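Hypothetical 30.2 KD protein c25g10.02 IN chromosome I (Schizosaccharomyces pombe, PDB 1KCF) resolves Holliday junctions as a homodimeric, magnesium-dependent mitochondrial endonuclease specific for four-way DNA, cutting at the point of strand exchange. Local coordinates at residues Pro35-Ser40 with Phe162-Ser167; Ser40-Ile45 with Gly237-Gln242; Gly44-Ile49 with Met228-Leu233; Asn69-Asn74 with Leu212-Asn217; Leu115-Arg120 with Ala232-Gly237. One frame throughout, in Å; residues are numbered along the deposited sequence.

Contact 1: Pro35-Ser40 with Phe162-Ser167; sequences PIYPTS and FLLSLS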
# COMPACT_ATOMS: atom_id res chain seq x y z
N PRO A 35 6.86 24.39 -2.83
CA PRO A 35 5.76 24.42 -3.80
C PRO A 35 4.53 25.18 -3.29
O PRO A 35 4.24 25.19 -2.09
CB PRO A 35 5.46 22.94 -4.03
CG PRO A 35 6.78 22.28 -3.79
CD PRO A 35 7.27 23.00 -2.56
N ILE A 36 3.81 25.81 -4.21
CA ILE A 36 2.61 26.55 -3.87
C ILE A 36 1.39 25.65 -4.10
O ILE A 36 1.15 25.19 -5.21
CB ILE A 36 2.46 27.81 -4.75
CG1 ILE A 36 1.03 28.36 -4.65
CG2 ILE A 36 2.82 27.49 -6.19
CD1 ILE A 36 0.67 28.89 -3.28
N TYR A 37 0.65 25.40 -3.03
CA TYR A 37 -0.54 24.56 -3.11
C TYR A 37 -1.78 25.36 -2.77
O TYR A 37 -1.71 26.39 -2.11
CB TYR A 37 -0.43 23.37 -2.14
CG TYR A 37 0.82 22.53 -2.28
CD1 TYR A 37 1.91 22.72 -1.44
CD2 TYR A 37 0.89 21.50 -3.23
CE1 TYR A 37 3.05 21.92 -1.54
CE2 TYR A 37 2.03 20.69 -3.34
CZ TYR A 37 3.10 20.90 -2.48
OH TYR A 37 4.22 20.10 -2.58
N PRO A 38 -2.96 24.89 -3.22
CA PRO A 38 -4.22 25.58 -2.94
C PRO A 38 -4.54 25.44 -1.45
O PRO A 38 -4.05 24.52 -0.81
CB PRO A 38 -5.23 24.81 -3.79
CG PRO A 38 -4.40 24.18 -4.87
CD PRO A 38 -3.18 23.75 -4.13
N THR A 39 -5.34 26.35 -0.91
CA THR A 39 -5.71 26.27 0.49
C THR A 39 -7.23 26.18 0.63
O THR A 39 -7.77 26.45 1.69
CB THR A 39 -5.22 27.48 1.32
OG1 THR A 39 -5.60 28.70 0.67
CG2 THR A 39 -3.71 27.43 1.47
N SER A 40 -7.90 25.81 -0.45
CA SER A 40 -9.34 25.64 -0.43
C SER A 40 -9.60 24.15 -0.63
O SER A 40 -8.82 23.46 -1.28
CB SER A 40 -10.02 26.45 -1.54
OG SER A 40 -9.60 26.01 -2.83
N PHE A 162 -3.98 17.29 -5.19
CA PHE A 162 -2.65 17.03 -4.66
C PHE A 162 -2.78 16.05 -3.50
O PHE A 162 -3.78 16.05 -2.78
CB PHE A 162 -1.99 18.31 -4.13
CG PHE A 162 -1.66 19.31 -5.19
CD1 PHE A 162 -2.61 20.25 -5.60
CD2 PHE A 162 -0.39 19.34 -5.77
CE1 PHE A 162 -2.29 21.20 -6.57
CE2 PHE A 162 -0.07 20.29 -6.74
CZ PHE A 162 -1.02 21.22 -7.14
N LEU A 163 -1.76 15.21 -3.33
CA LEU A 163 -1.73 14.24 -2.25
C LEU A 163 -0.42 14.51 -1.54
O LEU A 163 0.64 14.50 -2.16
CB LEU A 163 -1.75 12.81 -2.80
CG LEU A 163 -1.65 11.67 -1.77
CD1 LEU A 163 -2.78 11.80 -0.75
CD2 LEU A 163 -1.73 10.33 -2.48
N LEU A 164 -0.48 14.77 -0.24
CA LEU A 164 0.73 15.06 0.51
C LEU A 164 0.80 14.31 1.83
O LEU A 164 -0.19 14.24 2.57
CB LEU A 164 0.82 16.57 0.77
CG LEU A 164 0.67 17.52 -0.42
CD1 LEU A 164 0.50 18.94 0.08
CD2 LEU A 164 1.89 17.42 -1.34
N SER A 165 1.96 13.74 2.12
CA SER A 165 2.15 13.05 3.38
C SER A 165 2.88 14.04 4.28
O SER A 165 3.85 14.68 3.85
CB SER A 165 2.99 11.79 3.21
OG SER A 165 2.27 10.80 2.49
N LEU A 166 2.40 14.18 5.50
CA LEU A 166 3.02 15.09 6.44
C LEU A 166 3.54 14.29 7.62
O LEU A 166 3.04 13.21 7.92
CB LEU A 166 2.00 16.12 6.93
CG LEU A 166 1.15 16.80 5.85
CD1 LEU A 166 0.18 17.76 6.51
CD2 LEU A 166 2.06 17.53 4.86
N SER A 167 4.57 14.81 8.27
CA SER A 167 5.12 14.14 9.42
C SER A 167 4.39 14.65 10.66
O SER A 167 4.20 15.86 10.83
CB SER A 167 6.62 14.42 9.56
OG SER A 167 6.85 15.79 9.85

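Contact 2: Ser40-Ile45 with Gly237-Gln242; sequences SRVLGI and GWMRWQ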
# COMPACT_ATOMS: atom_id res chain seq x y z
N SER A 40 -7.90 25.81 -0.45
CA SER A 40 -9.34 25.64 -0.43
C SER A 40 -9.60 24.15 -0.63
O SER A 40 -8.82 23.46 -1.28
CB SER A 40 -10.02 26.45 -1.54
OG SER A 40 -9.60 26.01 -2.83
N ARG A 41 -10.70 23.66 -0.06
CA ARG A 41 -11.06 22.25 -0.17
C ARG A 41 -9.87 21.36 0.21
O ARG A 41 -9.43 20.52 -0.57
CB ARG A 41 -11.54 21.94 -1.59
CG ARG A 41 -12.68 22.84 -2.07
CD ARG A 41 -13.26 22.37 -3.40
NE ARG A 41 -14.13 21.21 -3.24
CZ ARG A 41 -15.35 21.26 -2.71
NH1 ARG A 41 -15.85 22.42 -2.29
NH2 ARG A 41 -16.08 20.16 -2.60
N VAL A 42 -9.37 21.57 1.42
CA VAL A 42 -8.25 20.81 1.94
C VAL A 42 -8.78 19.66 2.80
O VAL A 42 -9.47 19.89 3.79
CB VAL A 42 -7.34 21.70 2.80
CG1 VAL A 42 -6.17 20.90 3.33
CG2 VAL A 42 -6.85 22.89 1.96
N LEU A 43 -8.48 18.43 2.39
CA LEU A 43 -8.94 17.26 3.14
C LEU A 43 -7.81 16.65 3.97
O LEU A 43 -6.91 16.00 3.43
CB LEU A 43 -9.51 16.21 2.19
CG LEU A 43 -10.01 14.93 2.86
CD1 LEU A 43 -11.22 15.24 3.74
CD2 LEU A 43 -10.37 13.89 1.81
N GLY A 44 -7.86 16.86 5.28
CA GLY A 44 -6.85 16.31 6.16
C GLY A 44 -7.30 14.94 6.64
O GLY A 44 -8.41 14.79 7.15
N ILE A 45 -6.43 13.94 6.49
CA ILE A 45 -6.77 12.58 6.90
C ILE A 45 -5.79 11.95 7.88
O ILE A 45 -4.58 11.96 7.68
CB ILE A 45 -6.88 11.65 5.68
CG1 ILE A 45 -8.03 12.11 4.78
CG2 ILE A 45 -7.09 10.22 6.13
CD1 ILE A 45 -8.14 11.33 3.49
N GLY A 237 -3.15 23.25 10.57
CA GLY A 237 -1.72 23.47 10.68
C GLY A 237 -1.08 23.65 9.32
O GLY A 237 -0.28 24.56 9.11
N TRP A 238 -1.45 22.79 8.37
CA TRP A 238 -0.90 22.87 7.03
C TRP A 238 -1.34 24.13 6.28
O TRP A 238 -0.57 24.74 5.54
CB TRP A 238 -1.32 21.64 6.23
CG TRP A 238 -0.74 21.59 4.85
CD1 TRP A 238 0.48 21.10 4.49
CD2 TRP A 238 -1.37 22.04 3.65
NE1 TRP A 238 0.66 21.22 3.14
CE2 TRP A 238 -0.47 21.80 2.59
CE3 TRP A 238 -2.60 22.64 3.36
CZ2 TRP A 238 -0.76 22.12 1.27
CZ3 TRP A 238 -2.90 22.96 2.04
CH2 TRP A 238 -1.97 22.70 1.01
N MET A 239 -2.60 24.52 6.47
CA MET A 239 -3.11 25.70 5.80
C MET A 239 -2.40 26.95 6.29
O MET A 239 -2.17 27.88 5.51
CB MET A 239 -4.61 25.82 6.02
CG MET A 239 -5.41 24.76 5.27
SD MET A 239 -7.09 24.59 5.88
CE MET A 239 -7.68 26.22 5.63
N ARG A 240 -2.04 26.97 7.56
CA ARG A 240 -1.34 28.12 8.11
C ARG A 240 0.08 28.16 7.58
O ARG A 240 0.62 29.24 7.35
CB ARG A 240 -1.34 28.08 9.64
CG ARG A 240 -2.73 28.16 10.26
CD ARG A 240 -2.68 28.37 11.77
NE ARG A 240 -2.36 29.75 12.12
CZ ARG A 240 -2.22 30.20 13.37
NH1 ARG A 240 -2.37 29.37 14.39
NH2 ARG A 240 -1.93 31.47 13.59
N TRP A 241 0.68 26.99 7.37
CA TRP A 241 2.04 26.94 6.83
C TRP A 241 2.05 27.61 5.47
O TRP A 241 2.93 28.41 5.17
CB TRP A 241 2.54 25.51 6.67
CG TRP A 241 2.67 24.73 7.93
CD1 TRP A 241 2.76 25.24 9.20
CD2 TRP A 241 2.74 23.31 8.06
NE1 TRP A 241 2.87 24.22 10.10
CE2 TRP A 241 2.86 23.02 9.44
CE3 TRP A 241 2.71 22.25 7.15
CZ2 TRP A 241 2.95 21.71 9.92
CZ3 TRP A 241 2.80 20.94 7.63
CH2 TRP A 241 2.92 20.69 9.01
N GLN A 242 1.07 27.25 4.65
CA GLN A 242 0.97 27.80 3.30
C GLN A 242 0.79 29.32 3.35
O GLN A 242 1.29 30.04 2.49
CB GLN A 242 -0.19 27.16 2.54
CG GLN A 242 -0.20 25.63 2.57
CD GLN A 242 1.18 25.03 2.39
OE1 GLN A 242 1.88 25.33 1.43
NE2 GLN A 242 1.57 24.17 3.33

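Contact 3: Gly44-Ile49 with Met228-Leu233; sequences GIDLGI and MADSAL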
# COMPACT_ATOMS: atom_id res chain seq x y z
N GLY A 44 -7.86 16.86 5.28
CA GLY A 44 -6.85 16.31 6.16
C GLY A 44 -7.30 14.94 6.64
O GLY A 44 -8.41 14.79 7.15
N ILE A 45 -6.43 13.94 6.49
CA ILE A 45 -6.77 12.58 6.90
C ILE A 45 -5.79 11.95 7.88
O ILE A 45 -4.58 11.96 7.68
CB ILE A 45 -6.88 11.65 5.68
CG1 ILE A 45 -8.03 12.11 4.78
CG2 ILE A 45 -7.09 10.22 6.13
CD1 ILE A 45 -8.14 11.33 3.49
N ASP A 46 -6.35 11.39 8.95
CA ASP A 46 -5.58 10.71 9.98
C ASP A 46 -5.82 9.23 9.76
O ASP A 46 -6.88 8.71 10.13
CB ASP A 46 -6.07 11.10 11.36
CG ASP A 46 -5.07 11.91 12.13
OD1 ASP A 46 -3.89 11.49 12.19
OD2 ASP A 46 -5.45 12.96 12.68
N LEU A 47 -4.86 8.55 9.13
CA LEU A 47 -5.00 7.13 8.83
C LEU A 47 -5.18 6.21 10.03
O LEU A 47 -4.37 6.20 10.96
CB LEU A 47 -3.81 6.64 8.00
CG LEU A 47 -3.71 7.19 6.58
CD1 LEU A 47 -2.40 6.73 5.96
CD2 LEU A 47 -4.90 6.73 5.76
N GLY A 48 -6.26 5.44 9.97
CA GLY A 48 -6.60 4.49 11.01
C GLY A 48 -7.77 3.70 10.46
O GLY A 48 -8.42 4.15 9.52
N ILE A 49 -8.05 2.54 11.02
CA ILE A 49 -9.18 1.75 10.53
C ILE A 49 -10.38 1.91 11.47
O ILE A 49 -11.46 2.27 11.03
CB ILE A 49 -8.79 0.27 10.39
CG1 ILE A 49 -7.68 0.14 9.35
CG2 ILE A 49 -10.01 -0.55 9.96
CD1 ILE A 49 -7.15 -1.27 9.17
N MET A 228 -10.60 13.66 16.56
CA MET A 228 -11.09 14.75 15.70
C MET A 228 -10.14 15.93 15.77
O MET A 228 -9.87 16.59 14.77
CB MET A 228 -12.48 15.22 16.15
CG MET A 228 -13.60 14.21 16.00
SD MET A 228 -15.22 14.98 16.21
CE MET A 228 -15.33 15.11 17.97
N ALA A 229 -9.65 16.21 16.97
CA ALA A 229 -8.73 17.32 17.17
C ALA A 229 -7.47 17.06 16.36
O ALA A 229 -6.90 17.98 15.78
CB ALA A 229 -8.39 17.46 18.65
N ASP A 230 -7.06 15.80 16.31
CA ASP A 230 -5.87 15.44 15.57
C ASP A 230 -5.97 15.84 14.09
O ASP A 230 -5.09 16.53 13.57
CB ASP A 230 -5.61 13.94 15.67
CG ASP A 230 -4.14 13.60 15.63
OD1 ASP A 230 -3.42 13.99 16.58
OD2 ASP A 230 -3.69 12.96 14.65
N SER A 231 -7.04 15.42 13.41
CA SER A 231 -7.18 15.77 12.00
C SER A 231 -7.38 17.28 11.81
O SER A 231 -6.94 17.83 10.80
CB SER A 231 -8.35 15.00 11.36
OG SER A 231 -9.60 15.33 11.94
N ALA A 232 -8.03 17.94 12.76
CA ALA A 232 -8.25 19.37 12.65
C ALA A 232 -6.92 20.12 12.75
O ALA A 232 -6.71 21.13 12.07
CB ALA A 232 -9.20 19.84 13.75
N LEU A 233 -6.01 19.62 13.59
CA LEU A 233 -4.70 20.26 13.74
C LEU A 233 -3.83 20.01 12.51
O LEU A 233 -2.95 20.81 12.20
CB LEU A 233 -3.98 19.74 14.99
CG LEU A 233 -4.56 20.16 16.34
CD1 LEU A 233 -3.95 19.32 17.44
CD2 LEU A 233 -4.29 21.64 16.57

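Contact 4: Asn69-Asn74 with Leu212-Asn217; sequences NWSVEN and LYKWNN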
# COMPACT_ATOMS: atom_id res chain seq x y z
N ASN A 69 -16.49 19.82 6.91
CA ASN A 69 -16.87 18.51 7.41
C ASN A 69 -15.77 18.06 8.35
O ASN A 69 -14.59 18.35 8.13
CB ASN A 69 -17.04 17.52 6.27
CG ASN A 69 -18.12 17.94 5.31
OD1 ASN A 69 -17.88 18.71 4.38
ND2 ASN A 69 -19.34 17.45 5.53
N TRP A 70 -16.16 17.31 9.38
CA TRP A 70 -15.20 16.89 10.38
C TRP A 70 -15.75 15.68 11.11
O TRP A 70 -16.86 15.74 11.65
CB TRP A 70 -15.00 18.07 11.33
CG TRP A 70 -13.91 17.95 12.31
CD1 TRP A 70 -12.82 17.14 12.24
CD2 TRP A 70 -13.75 18.73 13.49
NE1 TRP A 70 -11.99 17.37 13.30
CE2 TRP A 70 -12.54 18.34 14.09
CE3 TRP A 70 -14.52 19.73 14.11
CZ2 TRP A 70 -12.07 18.92 15.28
CZ3 TRP A 70 -14.06 20.31 15.29
CH2 TRP A 70 -12.84 19.89 15.86
N SER A 71 -14.99 14.59 11.14
CA SER A 71 -15.47 13.39 11.81
C SER A 71 -14.41 12.31 12.01
O SER A 71 -13.33 12.34 11.41
CB SER A 71 -16.65 12.81 11.02
OG SER A 71 -17.23 11.70 11.68
N VAL A 72 -14.74 11.35 12.88
CA VAL A 72 -13.89 10.21 13.18
C VAL A 72 -14.80 9.00 13.01
O VAL A 72 -15.88 8.93 13.59
CB VAL A 72 -13.35 10.25 14.62
CG1 VAL A 72 -12.69 8.93 14.96
CG2 VAL A 72 -12.33 11.37 14.75
N GLU A 73 -14.35 8.04 12.20
CA GLU A 73 -15.17 6.87 11.91
C GLU A 73 -14.48 5.55 12.19
O GLU A 73 -13.26 5.45 12.18
CB GLU A 73 -15.59 6.90 10.44
CG GLU A 73 -16.18 8.23 9.99
CD GLU A 73 -17.55 8.48 10.56
OE1 GLU A 73 -18.07 9.61 10.38
OE2 GLU A 73 -18.13 7.55 11.16
N ASN A 74 -15.29 4.53 12.44
CA ASN A 74 -14.80 3.18 12.68
C ASN A 74 -15.25 2.42 11.44
O ASN A 74 -16.42 2.05 11.33
CB ASN A 74 -15.42 2.60 13.94
CG ASN A 74 -14.89 1.21 14.26
OD1 ASN A 74 -14.94 0.77 15.41
ND2 ASN A 74 -14.39 0.51 13.25
N LEU A 212 -19.67 21.57 13.99
CA LEU A 212 -19.53 22.23 15.29
C LEU A 212 -20.27 21.41 16.34
O LEU A 212 -19.81 21.30 17.48
CB LEU A 212 -20.13 23.64 15.23
CG LEU A 212 -19.52 24.73 16.13
CD1 LEU A 212 -20.53 25.85 16.29
CD2 LEU A 212 -19.14 24.18 17.49
N TYR A 213 -21.40 20.84 15.95
CA TYR A 213 -22.21 20.04 16.87
C TYR A 213 -21.48 18.78 17.33
O TYR A 213 -21.50 18.45 18.52
CB TYR A 213 -23.54 19.64 16.21
CG TYR A 213 -24.52 19.02 17.19
CD1 TYR A 213 -25.17 19.80 18.14
CD2 TYR A 213 -24.77 17.65 17.18
CE1 TYR A 213 -26.05 19.24 19.06
CE2 TYR A 213 -25.65 17.07 18.10
CZ TYR A 213 -26.28 17.87 19.03
OH TYR A 213 -27.13 17.31 19.96
N LYS A 214 -20.86 18.06 16.40
CA LYS A 214 -20.14 16.84 16.73
C LYS A 214 -19.07 17.11 17.78
O LYS A 214 -18.90 16.36 18.74
CB LYS A 214 -19.46 16.25 15.50
CG LYS A 214 -20.40 15.84 14.38
CD LYS A 214 -19.64 15.05 13.31
CE LYS A 214 -20.53 14.73 12.12
NZ LYS A 214 -19.84 13.87 11.13
N TRP A 215 -18.34 18.21 17.59
CA TRP A 215 -17.28 18.59 18.50
C TRP A 215 -17.79 18.91 19.90
O TRP A 215 -17.27 18.40 20.89
CB TRP A 215 -16.52 19.78 17.94
CG TRP A 215 -15.46 20.29 18.86
CD1 TRP A 215 -15.48 21.46 19.56
CD2 TRP A 215 -14.21 19.66 19.15
NE1 TRP A 215 -14.31 21.60 20.27
CE2 TRP A 215 -13.51 20.51 20.03
CE3 TRP A 215 -13.62 18.46 18.74
CZ2 TRP A 215 -12.24 20.20 20.52
CZ3 TRP A 215 -12.35 18.15 19.22
CH2 TRP A 215 -11.68 19.02 20.10
N ASN A 216 -18.80 19.77 19.99
CA ASN A 216 -19.34 20.16 21.28
C ASN A 216 -20.08 19.04 22.01
O ASN A 216 -19.96 18.91 23.23
CB ASN A 216 -20.27 21.37 21.14
CG ASN A 216 -19.51 22.65 20.86
OD1 ASN A 216 -18.39 22.84 21.35
ND2 ASN A 216 -20.12 23.54 20.08
N ASN A 217 -20.85 18.25 21.27
CA ASN A 217 -21.60 17.16 21.88
C ASN A 217 -20.74 15.92 22.06
O ASN A 217 -20.58 15.41 23.16
CB ASN A 217 -22.82 16.81 21.03
CG ASN A 217 -23.67 15.73 21.67
OD1 ASN A 217 -24.30 15.94 22.70
ND2 ASN A 217 -23.69 14.55 21.05

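Contact 5: Leu115-Arg120 with Ala232-Gly237; sequences LMERQR and ALIASG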
# COMPACT_ATOMS: atom_id res chain seq x y z
N LEU A 115 -4.28 15.75 2.57
CA LEU A 115 -3.17 15.64 3.50
C LEU A 115 -3.28 14.32 4.24
O LEU A 115 -4.31 14.02 4.86
CB LEU A 115 -3.21 16.80 4.50
CG LEU A 115 -3.36 18.20 3.90
CD1 LEU A 115 -3.39 19.21 5.02
CD2 LEU A 115 -2.21 18.49 2.93
N MET A 116 -2.22 13.52 4.19
CA MET A 116 -2.23 12.22 4.83
C MET A 116 -1.18 12.10 5.92
O MET A 116 -0.01 12.44 5.74
CB MET A 116 -2.04 11.14 3.78
CG MET A 116 -2.64 9.79 4.14
SD MET A 116 -2.42 8.61 2.78
CE MET A 116 -3.78 9.09 1.71
N GLU A 117 -1.61 11.60 7.07
CA GLU A 117 -0.74 11.40 8.20
C GLU A 117 -1.28 10.18 8.93
O GLU A 117 -2.48 9.92 8.89
CB GLU A 117 -0.79 12.64 9.10
CG GLU A 117 0.18 12.67 10.24
CD GLU A 117 0.31 14.06 10.83
OE1 GLU A 117 0.27 14.19 12.07
OE2 GLU A 117 0.47 15.03 10.05
N ARG A 118 -0.41 9.41 9.56
CA ARG A 118 -0.87 8.23 10.29
C ARG A 118 -1.45 8.69 11.61
O ARG A 118 -0.96 9.64 12.22
CB ARG A 118 0.29 7.27 10.57
CG ARG A 118 0.79 6.48 9.39
CD ARG A 118 1.97 5.60 9.80
NE ARG A 118 2.44 4.76 8.71
CZ ARG A 118 3.01 5.21 7.59
NH1 ARG A 118 3.19 6.51 7.41
NH2 ARG A 118 3.40 4.35 6.65
N GLN A 119 -2.51 8.03 12.05
CA GLN A 119 -3.12 8.39 13.32
C GLN A 119 -2.09 8.07 14.41
O GLN A 119 -1.16 7.29 14.18
CB GLN A 119 -4.39 7.57 13.55
CG GLN A 119 -5.05 7.84 14.90
CD GLN A 119 -5.62 9.24 15.01
OE1 GLN A 119 -6.63 9.55 14.39
NE2 GLN A 119 -4.97 10.09 15.80
N ARG A 120 -2.24 8.68 15.57
CA ARG A 120 -1.32 8.42 16.67
C ARG A 120 -1.63 7.01 17.20
O ARG A 120 -2.79 6.67 17.41
CB ARG A 120 -1.52 9.44 17.78
N ALA A 232 -8.03 17.94 12.76
CA ALA A 232 -8.25 19.37 12.65
C ALA A 232 -6.92 20.12 12.75
O ALA A 232 -6.71 21.13 12.07
CB ALA A 232 -9.20 19.84 13.75
N LEU A 233 -6.01 19.62 13.59
CA LEU A 233 -4.70 20.26 13.74
C LEU A 233 -3.83 20.01 12.51
O LEU A 233 -2.95 20.81 12.20
CB LEU A 233 -3.98 19.74 14.99
CG LEU A 233 -4.56 20.16 16.34
CD1 LEU A 233 -3.95 19.32 17.44
CD2 LEU A 233 -4.29 21.64 16.57
N ILE A 234 -4.09 18.90 11.83
CA ILE A 234 -3.34 18.58 10.62
C ILE A 234 -3.71 19.57 9.52
O ILE A 234 -2.85 20.26 8.97
CB ILE A 234 -3.64 17.14 10.14
CG1 ILE A 234 -2.99 16.12 11.09
CG2 ILE A 234 -3.14 16.94 8.72
CD1 ILE A 234 -3.32 14.67 10.75
N ALA A 235 -5.01 19.65 9.22
CA ALA A 235 -5.51 20.55 8.19
C ALA A 235 -5.21 22.01 8.47
O ALA A 235 -4.59 22.69 7.65
CB ALA A 235 -7.02 20.37 8.03
N SER A 236 -5.64 22.50 9.64
CA SER A 236 -5.41 23.90 9.98
C SER A 236 -3.92 24.21 10.07
O SER A 236 -3.49 25.29 9.69
CB SER A 236 -6.11 24.25 11.31
OG SER A 236 -5.51 23.59 12.41
N GLY A 237 -3.15 23.25 10.57
CA GLY A 237 -1.72 23.47 10.68
C GLY A 237 -1.08 23.65 9.32
O GLY A 237 -0.28 24.56 9.11

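Contact 1: Pro35-Ser40 with Phe162-Ser167
The Tyr37 ring receives Leu164 over one face and Phe162 at its edge. Methyl CD1 of Leu164 stands 4.0 Å from the ring centroid of Tyr37 and almost on the ring normal, a centred CH-pi contact. At the rim, Tyr37 directs its edge into the face of Phe162: the two planes are 87° apart and the centroids are separated by 5.2 Å, a T-shaped pair. Its closest atoms are Tyr37 CD2 and Phe162 CD2, 3.6 Å apart, with CD2 of Tyr37 displaced from the middle of the phenylalanine ring toward its rim. The other methyl of the leucine, CD2, follows the tyrosine outward and lies 3.8 Å from Tyr37 OH, so the two branches of Leu164 share the ring between them.

Tyr37 holds CG beside its backbone N (chi1 -54°), which carries the ring over to strand 162-165. Pro38 adds a second hydrophobic touch, its CD lying 3.6 Å from Phe162 CE1. No hydrogen bond crosses the contact, which is apolar packing near the surface.

The loop that leads from helix 26-33 to strand 42-47 is thereby laid against strand 162-165, an outermost strand of the sheet within the chain, which is hydrogen-bonded to strand 113-118. Tyr37 also rests on Gln242, and Leu164 on Trp238, both of helix 224-253, while Pro38 reaches Val113.

Contact 2: Ser40-Ile45 with Gly237-Gln242
Both methyls of Val42 rest against the benzo part of Trp238, and this apolar packing makes up most of the contact. CG1 approaches Trp238 CE3 at 4.0 Å and CG2 approaches Trp238 CZ3 at the same distance. CG2 of Val42 has a second neighbour in Met239 CG, 4.1 Å away, the two side chains sliding past one another in opposite directions. Trp238 holds CG anti to its own backbone N (chi1 -177°), which turns the indole toward the valine.

Val42 begins the first strand of the RNase H-like core and is itself part of a G1 beta bulge, in which it and Arg41 both face Ala57 of strand 52-59; helix 224-253 covers this part of the sheet.

Hydrogen bonds operate within the helix. Gln242 NE2 donates to Trp238 O at 3.1 Å, and the backbone N of Gln242 reaches the same oxygen from the opposite face of its carbonyl plane. Gln242 NE2 also lies above the Trp238 indole, toward its rim.

Contact 3: Gly44-Ile49 with Met228-Leu233
Asp46 and Asp230 bring their carboxylates together between strand 42-47 and helix 224-253, with OD2 of Asp46 2.6 Å from OD2 of Asp230. The same Asp230 oxygen lies 2.9 Å from Asp46 OD1, so it sits before both oxygens of its partner. The side chains meet at about a right angle, yet the carboxylate planes are turned only 28° from each other.

Polar contacts fix the surroundings. Asp230 OD1 forms a salt bridge with Arg191 and is hydrogen-bonded to Tyr172 OH, which anchors one branch of the carboxylate and leaves OD2 turned to Asp46. Ser231 OG is hydrogen-bonded to Ser53 OG of strand 52-59.

Packing is slight. Gly44 passes Ser231, its O lying 4.2 Å from Ser231 CB, and the absence of a side chain lets the helix come close: the axes approach to 7.4 Å and run at 134°.

With an alanine in place of Asp46, Asp230 would probably be left without the acid facing it and the metal site without one of its ligands.

Both aspartates are magnesium ligands of the RNase H-like active site, one from the first strand and one from the long C-terminal helix. Two acids converging this closely are consistent with a site made to hold a divalent cation between strand and helix.

Contact 4: Asn69-Asn74 with Leu212-Asn217
Trp70 and Trp215 form the tight half of the contact. Their six-membered rings are nearly parallel, with planes 20° apart, but are slid so far that the centroids stand 5.0 Å from each other and the overlap is small. The corner of Trp70 does the touching: its CH2 comes to 3.3 Å from Trp215 CE3, and its CZ3 to 3.7 Å from Trp215 CB. Both indoles have CG anti to the backbone N (chi1 -171° for Trp70 and 177° for Trp215), which brings them together between strand 65-73 and helix 209-217. Val195 of helix 191-200 touches both rings.

The looser side, partly exposed, belongs to Lys214. Its extended chain comes in across the strand, CD lying 3.3 Å from Trp70 O, and ends with NZ 3.4 Å from Ser71 CB. Beyond it, Ser71 OG donates to Glu73 OE1 at 2.6 Å from above the carboxylate plane, while Glu73 OE2 accepts from Gly80 N.

Were Trp215 exchanged for a leucine, Trp70 would probably lose the flat neighbour of its outer ring, and Lys225 its cation-pi partner.

The buried indole N-H of Trp70 is satisfied by Met228 O, tying the tryptophan pair to the helix that carries Asp230, and the carboxylate of Glu73, its OE1 4.7 Å from Lys214 NZ, may attract the ammonium group without touching it.

Contact 5: Leu115-Arg120 with Ala232-Gly237
Ile234 lies obliquely across the flank of Glu117, its terminal methyl against both CB and the carboxylate carbon, and its CG1 beside the acid group. CD1 of Ile234 comes to 3.6 Å from Glu117 CB and 3.7 Å from Glu117 CD, and CG1 of Ile234 is 3.8 Å from Glu117 OE2. The glutamate is extended, with CG anti to the backbone N (chi1 -173°), which stretches its chain beneath the isoleucine that crosses it. Glu117 OE2 is hydrogen-bonded to Thr171 OG1, which gives this buried oxygen a polar partner and holds the end of the chain. Ile234 also packs on the metal ligand Asp46, so the contact borders the magnesium site.

Leu115, two residues earlier on the same face of the strand, meets the helix mainly at its backbone. Its CD1 lies 4.0 Å from Ala235 CA, while Leu115 CB faces Ile234 CG2 at 4.2 Å. Within the helix, Ser236 OG donates to Ala232 O at 2.8 Å and reaches it from the carbonyl face opposite to Ser236 N.

Strand 115-118 and helix 232-237 run at 141° with their axes 9.4 Å apart. In the sheet, strand 113-118 lies between 42-47 and 162-165; helix 224-253 covers the face bearing Leu115 and Glu117, whereas Met116 and Arg118 point away from helix 224-253 and meet helix 128-151.

Helix 224-253 and the mixed RNase H-like sheet unite these contacts. Along the helix come contact 3, then contact 5, then contact 2, the first and last shared with strand 42-47 and the middle one with its parallel neighbour 113-118. Contacts 3 and 5 have centres about 5 Å apart, and contacts 2 and 5 about 9 Å. Contact 1 joins the loop before strand 42-47 to strand 162-165, touching contacts 2 and 5. Contact 4 lies toward the other side, its centre about 23 Å from that of contact 1, and meets contact 3 through Trp70. Contacts 3 and 5 thus bring sequence-distant residues to the magnesium site, while contact 1 lies away from it.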